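Local coordinates for protein thioredoxin (Bacillus cereus, PDB 3ZIT) that probably transfers electrons as a small glutaredoxin-like thiol-disulfide oxidoreductase of the thioredoxin superfamily, with an active-site CxxC disulfide, at residues I17-L22 with F66-Q72; K3-Q9 with T53-D59. The protein carries 1 engineered substitution. The contacts are given in a common frame with arbitrary orientation. Residues are numbered along the deposited sequence.

Interaction 1 of 2, residues I17-L22 with F66-Q72; sequences IVKEFL and FQIEKLQ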
ATOM      1  N   ILE B  17       2.504   4.471   1.387  1.00 11.19           N
ATOM      2  CA  ILE B  17       2.004   3.156   1.024  1.00 11.08           C
ATOM      3  C   ILE B  17       2.830   2.565  -0.098  1.00  9.21           C
ATOM      4  O   ILE B  17       3.240   1.413  -0.046  1.00 10.08           O
ATOM      5  CB  ILE B  17       0.516   3.164   0.739  1.00 13.19           C
ATOM      6  CG1 ILE B  17      -0.234   3.625   1.982  1.00 16.63           C
ATOM      7  CG2 ILE B  17       0.081   1.835   0.094  1.00 15.50           C
ATOM      8  CD1 ILE B  17      -1.623   4.072   1.667  1.00 20.36           C
ATOM      9  N   VAL B  18       3.114   3.344  -1.134  1.00  8.55           N
ATOM     10  CA  VAL B  18       3.934   2.840  -2.223  1.00  9.09           C
ATOM     11  C   VAL B  18       5.313   2.467  -1.757  1.00  8.46           C
ATOM     12  O   VAL B  18       5.817   1.392  -2.072  1.00  9.14           O
ATOM     13  CB  VAL B  18       3.964   3.887  -3.382  1.00  9.34           C
ATOM     14  CG1 VAL B  18       5.113   3.546  -4.384  1.00 11.42           C
ATOM     15  CG2 VAL B  18       2.636   3.847  -4.080  1.00 11.72           C
ATOM     16  N   LYS B  19       5.977   3.350  -0.985  1.00  8.77           N
ATOM     17  CA  LYS B  19       7.325   3.017  -0.525  1.00  9.88           C
ATOM     18  C   LYS B  19       7.316   1.765   0.354  1.00  8.67           C
ATOM     19  O   LYS B  19       8.180   0.913   0.209  1.00  9.90           O
ATOM     20  CB  LYS B  19       7.915   4.192   0.226  1.00 10.59           C
ATOM     21  CG  LYS B  19       8.333   5.367  -0.607  1.00 12.94           C
ATOM     22  CD  LYS B  19       8.614   6.631   0.271  1.00 19.98           C
ATOM     23  CE  LYS B  19       9.219   7.862  -0.187  1.00 26.08           C
ATOM     24  NZ  LYS B  19       9.475   8.456   1.162  1.00 35.80           N
ATOM     25  N   GLU B  20       6.348   1.640   1.259  1.00  9.54           N
ATOM     26  CA  GLU B  20       6.297   0.463   2.105  1.00 10.22           C
ATOM     27  C   GLU B  20       6.024  -0.781   1.344  1.00  9.56           C
ATOM     28  O   GLU B  20       6.554  -1.854   1.683  1.00 10.09           O
ATOM     29  CB  GLU B  20       5.349   0.698   3.273  1.00 12.39           C
ATOM     30  CG  GLU B  20       5.861   1.851   4.210  1.00 16.11           C
ATOM     31  CD  GLU B  20       7.226   1.531   4.891  1.00 22.09           C
ATOM     32  OE1 GLU B  20       7.347   0.380   5.332  1.00 30.70           O
ATOM     33  OE2 GLU B  20       8.152   2.416   5.015  1.00 28.95           O
ATOM     34  N   PHE B  21       5.149  -0.700   0.329  1.00  9.51           N
ATOM     35  CA  PHE B  21       4.903  -1.811  -0.600  1.00  9.48           C
ATOM     36  C   PHE B  21       6.268  -2.242  -1.266  1.00  8.15           C
ATOM     37  O   PHE B  21       6.566  -3.410  -1.361  1.00  9.62           O
ATOM     38  CB  PHE B  21       3.852  -1.399  -1.584  1.00  9.97           C
ATOM     39  CG  PHE B  21       3.670  -2.382  -2.719  1.00 12.53           C
ATOM     40  CD1 PHE B  21       2.869  -3.531  -2.470  1.00 18.58           C
ATOM     41  CD2 PHE B  21       4.264  -2.214  -3.924  1.00 16.62           C
ATOM     42  CE1 PHE B  21       2.665  -4.516  -3.406  1.00 21.35           C
ATOM     43  CE2 PHE B  21       4.089  -3.220  -4.962  1.00 18.32           C
ATOM     44  CZ  PHE B  21       3.240  -4.319  -4.614  1.00 20.53           C
ATOM     45  N   LEU B  22       6.956  -1.267  -1.800  1.00  9.01           N
ATOM     46  CA  LEU B  22       8.237  -1.568  -2.443  1.00  8.86           C
ATOM     47  C   LEU B  22       9.227  -2.159  -1.455  1.00  8.98           C
ATOM     48  O   LEU B  22       9.908  -3.139  -1.806  1.00 10.00           O
ATOM     49  CB  LEU B  22       8.813  -0.290  -3.063  1.00  9.80           C
ATOM     50  CG  LEU B  22       8.037   0.241  -4.220  1.00  9.87           C
ATOM     51  CD1 LEU B  22       8.624   1.658  -4.596  1.00 12.27           C
ATOM     52  CD2 LEU B  22       7.897  -0.667  -5.388  1.00 13.33           C
ATOM     53  N   PHE B  66      -1.445   6.453  -7.671  1.00 13.27           N
ATOM     54  CA  PHE B  66      -1.519   5.215  -6.852  1.00 12.97           C
ATOM     55  C   PHE B  66      -1.997   4.067  -7.688  1.00 13.83           C
ATOM     56  O   PHE B  66      -3.172   3.944  -7.878  1.00 17.91           O
ATOM     57  CB  PHE B  66      -2.417   5.478  -5.648  1.00 14.46           C
ATOM     58  CG  PHE B  66      -2.397   4.436  -4.620  1.00 15.31           C
ATOM     59  CD1 PHE B  66      -1.296   4.343  -3.817  1.00 17.19           C
ATOM     60  CD2 PHE B  66      -3.406   3.470  -4.483  1.00 20.00           C
ATOM     61  CE1 PHE B  66      -1.213   3.380  -2.789  1.00 18.95           C
ATOM     62  CE2 PHE B  66      -3.352   2.461  -3.514  1.00 22.88           C
ATOM     63  CZ  PHE B  66      -2.264   2.460  -2.658  1.00 18.81           C
ATOM     64  N   GLN B  67      -1.079   3.277  -8.229  1.00 11.95           N
ATOM     65  CA  GLN B  67      -1.388   2.187  -9.155  1.00 12.16           C
ATOM     66  C   GLN B  67      -0.588   0.975  -8.691  1.00 12.77           C
ATOM     67  O   GLN B  67       0.435   0.598  -9.325  1.00 13.41           O
ATOM     68  CB  GLN B  67      -1.026   2.506 -10.606  1.00 12.12           C
ATOM     69  CG  GLN B  67      -1.769   3.715 -11.162  1.00 12.73           C
ATOM     70  CD  GLN B  67      -1.465   3.823 -12.643  1.00 11.69           C
ATOM     71  OE1 GLN B  67      -1.736   2.880 -13.417  1.00 13.42           O
ATOM     72  NE2 GLN B  67      -0.965   4.957 -13.122  1.00 11.25           N
ATOM     73  N   ILE B  68      -1.090   0.294  -7.679  1.00 13.66           N
ATOM     74  CA  ILE B  68      -0.291  -0.819  -7.100  1.00 14.00           C
ATOM     75  C   ILE B  68      -0.159  -1.999  -8.059  1.00 12.09           C
ATOM     76  O   ILE B  68       0.922  -2.571  -8.195  1.00 13.09           O
ATOM     77  CB  ILE B  68      -0.903  -1.273  -5.773  1.00 17.23           C
ATOM     78  CG1 ILE B  68      -0.886  -0.165  -4.731  1.00 20.42           C
ATOM     79  CG2 ILE B  68      -0.198  -2.522  -5.259  1.00 19.82           C
ATOM     80  CD1 ILE B  68       0.523   0.402  -4.386  1.00 21.65           C
ATOM     81  N   GLU B  69      -1.269  -2.400  -8.712  1.00 14.41           N
ATOM     82  CA  GLU B  69      -1.207  -3.562  -9.627  1.00 14.98           C
ATOM     83  C   GLU B  69      -0.284  -3.278 -10.816  1.00 12.01           C
ATOM     84  O   GLU B  69       0.468  -4.133 -11.220  1.00 14.00           O
ATOM     85  CB  GLU B  69      -2.606  -4.028 -10.062  1.00 17.58           C
ATOM     86  CG  GLU B  69      -3.361  -4.681  -8.918  1.00 21.66           C
ATOM     87  CD  GLU B  69      -4.311  -5.829  -9.276  1.00 27.35           C
ATOM     88  OE1 GLU B  69      -5.365  -5.569  -9.916  1.00 26.17           O
ATOM     89  OE2 GLU B  69      -4.046  -6.992  -8.925  1.00 41.59           O
ATOM     90  N   LYS B  70      -0.311  -2.072 -11.330  1.00 12.44           N
ATOM     91  CA  LYS B  70       0.570  -1.725 -12.473  1.00 12.66           C
ATOM     92  C   LYS B  70       2.008  -1.738 -11.994  1.00 10.95           C
ATOM     93  O   LYS B  70       2.889  -2.242 -12.684  1.00 11.28           O
ATOM     94  CB  LYS B  70       0.189  -0.336 -12.968  1.00 14.81           C
ATOM     95  CG  LYS B  70       1.020   0.155 -14.099  1.00 14.62           C
ATOM     96  CD  LYS B  70       0.771  -0.581 -15.284  1.00 16.70           C
ATOM     97  CE  LYS B  70       1.303   0.122 -16.535  1.00 15.74           C
ATOM     98  NZ  LYS B  70       1.111  -0.734 -17.693  1.00 16.14           N
ATOM     99  N   LEU B  71       2.307  -1.247 -10.804  1.00 11.72           N
ATOM    100  CA  LEU B  71       3.685  -1.388 -10.253  1.00 12.30           C
ATOM    101  C   LEU B  71       4.113  -2.840 -10.158  1.00 12.17           C
ATOM    102  O   LEU B  71       5.240  -3.156 -10.516  1.00 13.17           O
ATOM    103  CB  LEU B  71       3.733  -0.723  -8.907  1.00 14.97           C
ATOM    104  CG  LEU B  71       3.657   0.682  -8.734  1.00 16.11           C
ATOM    105  CD1 LEU B  71       4.110   0.847  -7.174  1.00 19.12           C
ATOM    106  CD2 LEU B  71       4.672   1.396  -9.537  1.00 14.44           C
ATOM    107  N   GLN B  72       3.242  -3.664  -9.603  1.00 13.58           N
ATOM    108  CA  GLN B  72       3.583  -5.048  -9.446  1.00 15.77           C
ATOM    109  C   GLN B  72       3.944  -5.631 -10.788  1.00 14.53           C
ATOM    110  O   GLN B  72       4.903  -6.405 -10.877  1.00 16.89           O
ATOM    111  CB  GLN B  72       2.400  -5.826  -8.894  1.00 20.52           C
ATOM    112  CG  GLN B  72       2.169  -5.714  -7.483  1.00 27.02           C
ATOM    113  CD  GLN B  72       1.241  -6.804  -7.033  1.00 30.18           C
ATOM    114  OE1 GLN B  72       1.396  -7.318  -5.951  1.00 31.21           O
ATOM    115  NE2 GLN B  72       0.265  -7.153  -7.856  1.00 38.17           N
TER
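Across this interface no hydrogen bond forms; apolar side chains hold it, burying 359 Å². The aliphatic contacts centre on Val18, whose CG2 lies 4.1 Å from Ile68 CD1 and whose CG1 lies 4.0 Å from Leu71 CD1; Leu22 CD2 reaches that same Leu71 CD1 at 4.5 Å. The short helical segments 17-22 and 68-72 run at 33° with axes 11.6 Å apart, a spacing bridged by side chains, not close backbones. They belong to helices 13-24 and 68-75, which pack on the same face of the central sheet, as in the thioredoxin fold; Val18 and Leu71 both touch Val56 of strand 55-58. Two aromatic rings add to this aliphatic group. Ile68 CG2 sits over the Phe21 ring in a CH-pi contact, 4.1 Å from its centroid and 18° off the normal, while Gln72 CG meets the ring edge 3.4 Å from Phe21 CZ. Ahead of helix 68-75, Phe66 presents its own edge to Ile17, with CE1 3.5 Å from Ile17 CG2. Phe21 packs on Phe66 of the second subunit.

Interaction 2 of 2, residues K3-Q9 with T53-D59; sequences KIEVYAQ and TPTVVID. Engineered in segment 3-9: Ala8 (natural residue Thr).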
ATOM      1  N   LYS B   3      17.338   3.036 -12.288  1.00 13.70           N
ATOM      2  CA  LYS B   3      16.454   1.998 -12.816  1.00 12.07           C
ATOM      3  C   LYS B   3      15.044   2.068 -12.234  1.00 10.60           C
ATOM      4  O   LYS B   3      14.060   1.839 -12.935  1.00 11.65           O
ATOM      5  CB  LYS B   3      17.078   0.630 -12.573  1.00 14.64           C
ATOM      6  CG  LYS B   3      16.393  -0.537 -13.142  1.00 17.28           C
ATOM      7  CD  LYS B   3      16.421  -0.438 -14.628  1.00 21.22           C
ATOM      8  CE  LYS B   3      16.489  -1.815 -15.395  1.00 30.64           C
ATOM      9  NZ  LYS B   3      17.639  -2.627 -16.028  1.00 32.44           N
ATOM     10  N   ILE B   4      14.959   2.323 -10.933  1.00  9.97           N
ATOM     11  CA  ILE B   4      13.713   2.506 -10.245  1.00  9.59           C
ATOM     12  C   ILE B   4      13.742   3.748  -9.473  1.00  8.97           C
ATOM     13  O   ILE B   4      14.575   3.862  -8.501  1.00 10.99           O
ATOM     14  CB  ILE B   4      13.271   1.346  -9.341  1.00 11.45           C
ATOM     15  CG1 ILE B   4      13.467  -0.025  -9.983  1.00 15.57           C
ATOM     16  CG2 ILE B   4      11.915   1.535  -8.770  1.00 13.70           C
ATOM     17  CD1 ILE B   4      13.962  -1.038  -9.050  1.00 26.63           C
ATOM     18  N   GLU B   5      12.935   4.760  -9.806  1.00  8.68           N
ATOM     19  CA  GLU B   5      12.889   6.045  -9.135  1.00  9.69           C
ATOM     20  C   GLU B   5      11.534   6.241  -8.515  1.00  8.41           C
ATOM     21  O   GLU B   5      10.521   6.045  -9.206  1.00 10.28           O
ATOM     22  CB  GLU B   5      13.166   7.222 -10.057  1.00 11.81           C
ATOM     23  CG  GLU B   5      14.540   7.173 -10.710  1.00 14.90           C
ATOM     24  CD  GLU B   5      14.755   8.388 -11.675  1.00 16.66           C
ATOM     25  OE1 GLU B   5      13.792   9.050 -12.087  1.00 16.81           O
ATOM     26  OE2 GLU B   5      15.833   8.544 -12.216  1.00 21.39           O
ATOM     27  N   VAL B   6      11.481   6.676  -7.284  1.00  7.74           N
ATOM     28  CA  VAL B   6      10.236   7.011  -6.585  1.00  7.70           C
ATOM     29  C   VAL B   6      10.227   8.478  -6.268  1.00  7.33           C
ATOM     30  O   VAL B   6      11.114   8.958  -5.566  1.00  9.57           O
ATOM     31  CB  VAL B   6      10.098   6.169  -5.315  1.00  9.24           C
ATOM     32  CG1 VAL B   6       8.844   6.569  -4.559  1.00 11.22           C
ATOM     33  CG2 VAL B   6      10.118   4.706  -5.646  1.00 10.44           C
ATOM     34  N   TYR B   7       9.222   9.193  -6.753  1.00  7.33           N
ATOM     35  CA  TYR B   7       9.019  10.600  -6.455  1.00  7.79           C
ATOM     36  C   TYR B   7       7.921  10.730  -5.405  1.00  7.58           C
ATOM     37  O   TYR B   7       6.794  10.238  -5.612  1.00  8.10           O
ATOM     38  CB  TYR B   7       8.655  11.386  -7.723  1.00  7.98           C
ATOM     39  CG  TYR B   7       9.825  11.407  -8.708  1.00  8.72           C
ATOM     40  CD1 TYR B   7      10.089  10.357  -9.534  1.00  9.70           C
ATOM     41  CD2 TYR B   7      10.726  12.458  -8.666  1.00  9.39           C
ATOM     42  CE1 TYR B   7      11.250  10.286 -10.291  1.00  9.84           C
ATOM     43  CE2 TYR B   7      11.893  12.422  -9.421  1.00 10.78           C
ATOM     44  CZ  TYR B   7      12.168  11.356 -10.201  1.00  9.85           C
ATOM     45  OH  TYR B   7      13.356  11.326 -10.916  1.00 12.16           O
ATOM     46  N   ALA B   8       8.266  11.399  -4.298  1.00  8.12           N
ATOM     47  CA  ALA B   8       7.388  11.480  -3.156  1.00  8.89           C
ATOM     48  C   ALA B   8       7.457  12.895  -2.565  1.00  9.63           C
ATOM     49  O   ALA B   8       8.223  13.725  -3.041  1.00  9.93           O
ATOM     50  CB  ALA B   8       7.790  10.465  -2.074  1.00 12.18           C
ATOM     51  N   GLN B   9       6.682  13.137  -1.548  1.00 11.75           N
ATOM     52  CA  GLN B   9       6.734  14.392  -0.790  1.00 13.35           C
ATOM     53  C   GLN B   9       6.178  14.082   0.599  1.00 13.75           C
ATOM     54  O   GLN B   9       5.539  13.033   0.805  1.00 13.37           O
ATOM     55  CB  GLN B   9       6.103  15.542  -1.464  1.00 14.67           C
ATOM     56  CG  GLN B   9       4.609  15.355  -1.585  1.00 14.75           C
ATOM     57  CD  GLN B   9       3.876  16.619  -2.224  1.00 20.20           C
ATOM     58  OE1 GLN B   9       4.385  17.426  -2.950  1.00 27.10           O
ATOM     59  NE2 GLN B   9       2.613  16.704  -1.943  1.00 26.38           N
ATOM     60  N   THR B  53       2.466  13.174  -6.694  1.00  7.60           N
ATOM     61  CA  THR B  53       3.131  12.015  -6.112  1.00  7.68           C
ATOM     62  C   THR B  53       2.125  11.155  -5.478  1.00  7.63           C
ATOM     63  O   THR B  53       1.059  11.584  -5.062  1.00  8.97           O
ATOM     64  CB  THR B  53       4.201  12.495  -5.110  1.00  9.38           C
ATOM     65  OG1 THR B  53       3.557  13.296  -4.101  1.00 11.88           O
ATOM     66  CG2 THR B  53       5.282  13.315  -5.794  1.00 13.65           C
ATOM     67  N   PRO B  54       2.412   9.852  -5.314  1.00  7.19           N
ATOM     68  CA  PRO B  54       3.665   9.182  -5.801  1.00  7.29           C
ATOM     69  C   PRO B  54       3.625   9.082  -7.334  1.00  7.21           C
ATOM     70  O   PRO B  54       2.585   8.949  -7.959  1.00  7.75           O
ATOM     71  CB  PRO B  54       3.550   7.773  -5.200  1.00  8.97           C
ATOM     72  CG  PRO B  54       2.052   7.562  -5.040  1.00  9.58           C
ATOM     73  CD  PRO B  54       1.471   8.910  -4.698  1.00  9.07           C
ATOM     74  N   THR B  55       4.863   9.095  -7.877  1.00  7.52           N
ATOM     75  CA  THR B  55       5.097   8.711  -9.260  1.00  7.40           C
ATOM     76  C   THR B  55       6.322   7.798  -9.215  1.00  6.21           C
ATOM     77  O   THR B  55       7.301   8.152  -8.522  1.00  7.76           O
ATOM     78  CB  THR B  55       5.321   9.920 -10.161  1.00  7.66           C
ATOM     79  OG1 THR B  55       4.033  10.580 -10.318  1.00  7.51           O
ATOM     80  CG2 THR B  55       5.712   9.493 -11.571  1.00  8.33           C
ATOM     81  N   VAL B  56       6.283   6.668  -9.899  1.00  6.40           N
ATOM     82  CA  VAL B  56       7.395   5.754  -9.922  1.00  6.98           C
ATOM     83  C   VAL B  56       7.806   5.614 -11.383  1.00  7.10           C
ATOM     84  O   VAL B  56       6.944   5.490 -12.258  1.00  8.41           O
ATOM     85  CB  VAL B  56       7.016   4.407  -9.322  1.00  7.80           C
ATOM     86  CG1 VAL B  56       8.218   3.461  -9.268  1.00  8.57           C
ATOM     87  CG2 VAL B  56       6.471   4.582  -7.901  1.00  9.08           C
ATOM     88  N   VAL B  57       9.136   5.598 -11.640  1.00  7.69           N
ATOM     89  CA  VAL B  57       9.675   5.417 -12.983  1.00  8.67           C
ATOM     90  C   VAL B  57      10.441   4.101 -12.950  1.00  8.60           C
ATOM     91  O   VAL B  57      11.349   3.931 -12.150  1.00  9.92           O
ATOM     92  CB  VAL B  57      10.522   6.603 -13.422  1.00 10.40           C
ATOM     93  CG1 VAL B  57      10.926   6.383 -14.866  1.00 14.50           C
ATOM     94  CG2 VAL B  57       9.726   7.877 -13.270  1.00 11.75           C
ATOM     95  N   ILE B  58      10.056   3.158 -13.843  1.00  8.92           N
ATOM     96  CA  ILE B  58      10.611   1.817 -13.838  1.00  9.63           C
ATOM     97  C   ILE B  58      11.229   1.586 -15.207  1.00  9.12           C
ATOM     98  O   ILE B  58      10.513   1.404 -16.201  1.00  9.83           O
ATOM     99  CB  ILE B  58       9.560   0.785 -13.556  1.00 10.67           C
ATOM    100  CG1 ILE B  58       8.908   1.077 -12.203  1.00 11.78           C
ATOM    101  CG2 ILE B  58      10.169  -0.641 -13.596  1.00 11.84           C
ATOM    102  CD1 ILE B  58       7.679   0.397 -11.906  1.00 16.47           C
ATOM    103  N   ASP B  59      12.574   1.617 -15.280  1.00 10.82           N
ATOM    104  CA  ASP B  59      13.259   1.465 -16.574  1.00 11.59           C
ATOM    105  C   ASP B  59      12.694   2.421 -17.620  1.00 11.92           C
ATOM    106  O   ASP B  59      12.554   2.048 -18.800  1.00 14.96           O
ATOM    107  CB  ASP B  59      13.194   0.009 -17.019  1.00 13.79           C
ATOM    108  CG  ASP B  59      14.319  -0.365 -17.928  1.00 19.89           C
ATOM    109  OD1 ASP B  59      15.365   0.327 -17.959  1.00 21.74           O
ATOM    110  OD2 ASP B  59      14.130  -1.385 -18.640  1.00 25.60           O
TER
HETATM  111  O   HOH W   1       3.818  16.331  -5.500  1.00 26.13           O
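Lys3 opens an antiparallel pairing of strands 4-8 and 55-58, whose axes approach to 4.7 Å at 170°: its O accepts from Asp59 N at 2.8 Å. Ile4 faces Ile58 in a non-hydrogen-bonded pair, and its CG2 lies 4.2 Å from Val56 CG1. Glu5 and Val57 form a hydrogen-bonded pair, bonded both ways, Glu5 N to Val57 O at 2.9 Å. Val6 and Val56 make the next non-hydrogen-bonded pair, and Tyr7 with Thr55 the next hydrogen-bonded one, Tyr7 N to Thr55 O at 2.8 Å. This alternation sends side chains to the two faces in turn, so Tyr7 can donate from OH to Glu5 OE1 (2.6 Å). Past the engineered Ala8, Gln9 CG lies 3.4 Å from Thr53 OG1; Thr53 touches Cys12 and Cys15 of the disulfide and precedes the cis-Pro54, a hallmark of thioredoxin-fold active sites. Strand 30-33 flanks 4-8 in parallel, and 61-64 flanks 55-58. Helix 38-47 lies on the Tyr7 and Thr55 face, whereas helices 13-24 and 68-75 pack on the face bearing Val6 and Val56.

How the interactions relate
From the N terminus, strand 4-8 comes first, followed by helix 13-24, then strand 30-33 and helix 38-47. Interaction 2 closes the first long loop when 53-59 returns beside 3-9, after 43 intervening residues. Interaction 1 closes a second of equal length, from 17-22 to 66-72, once strand 61-64 has been laid down. Their segments alternate, so the two closures cross rather than nest. With centres about 10 Å apart, they share a layer of side chains: Leu22 CD1 lies 3.6 Å from Val6 CG2, Leu71 CD2 3.8 Å from Val56 CB, and Val18 CG2 3.9 Å from Pro54 CG. Interaction 2 thus joins the two central strands, and interaction 1 the two helices lying on one face of them.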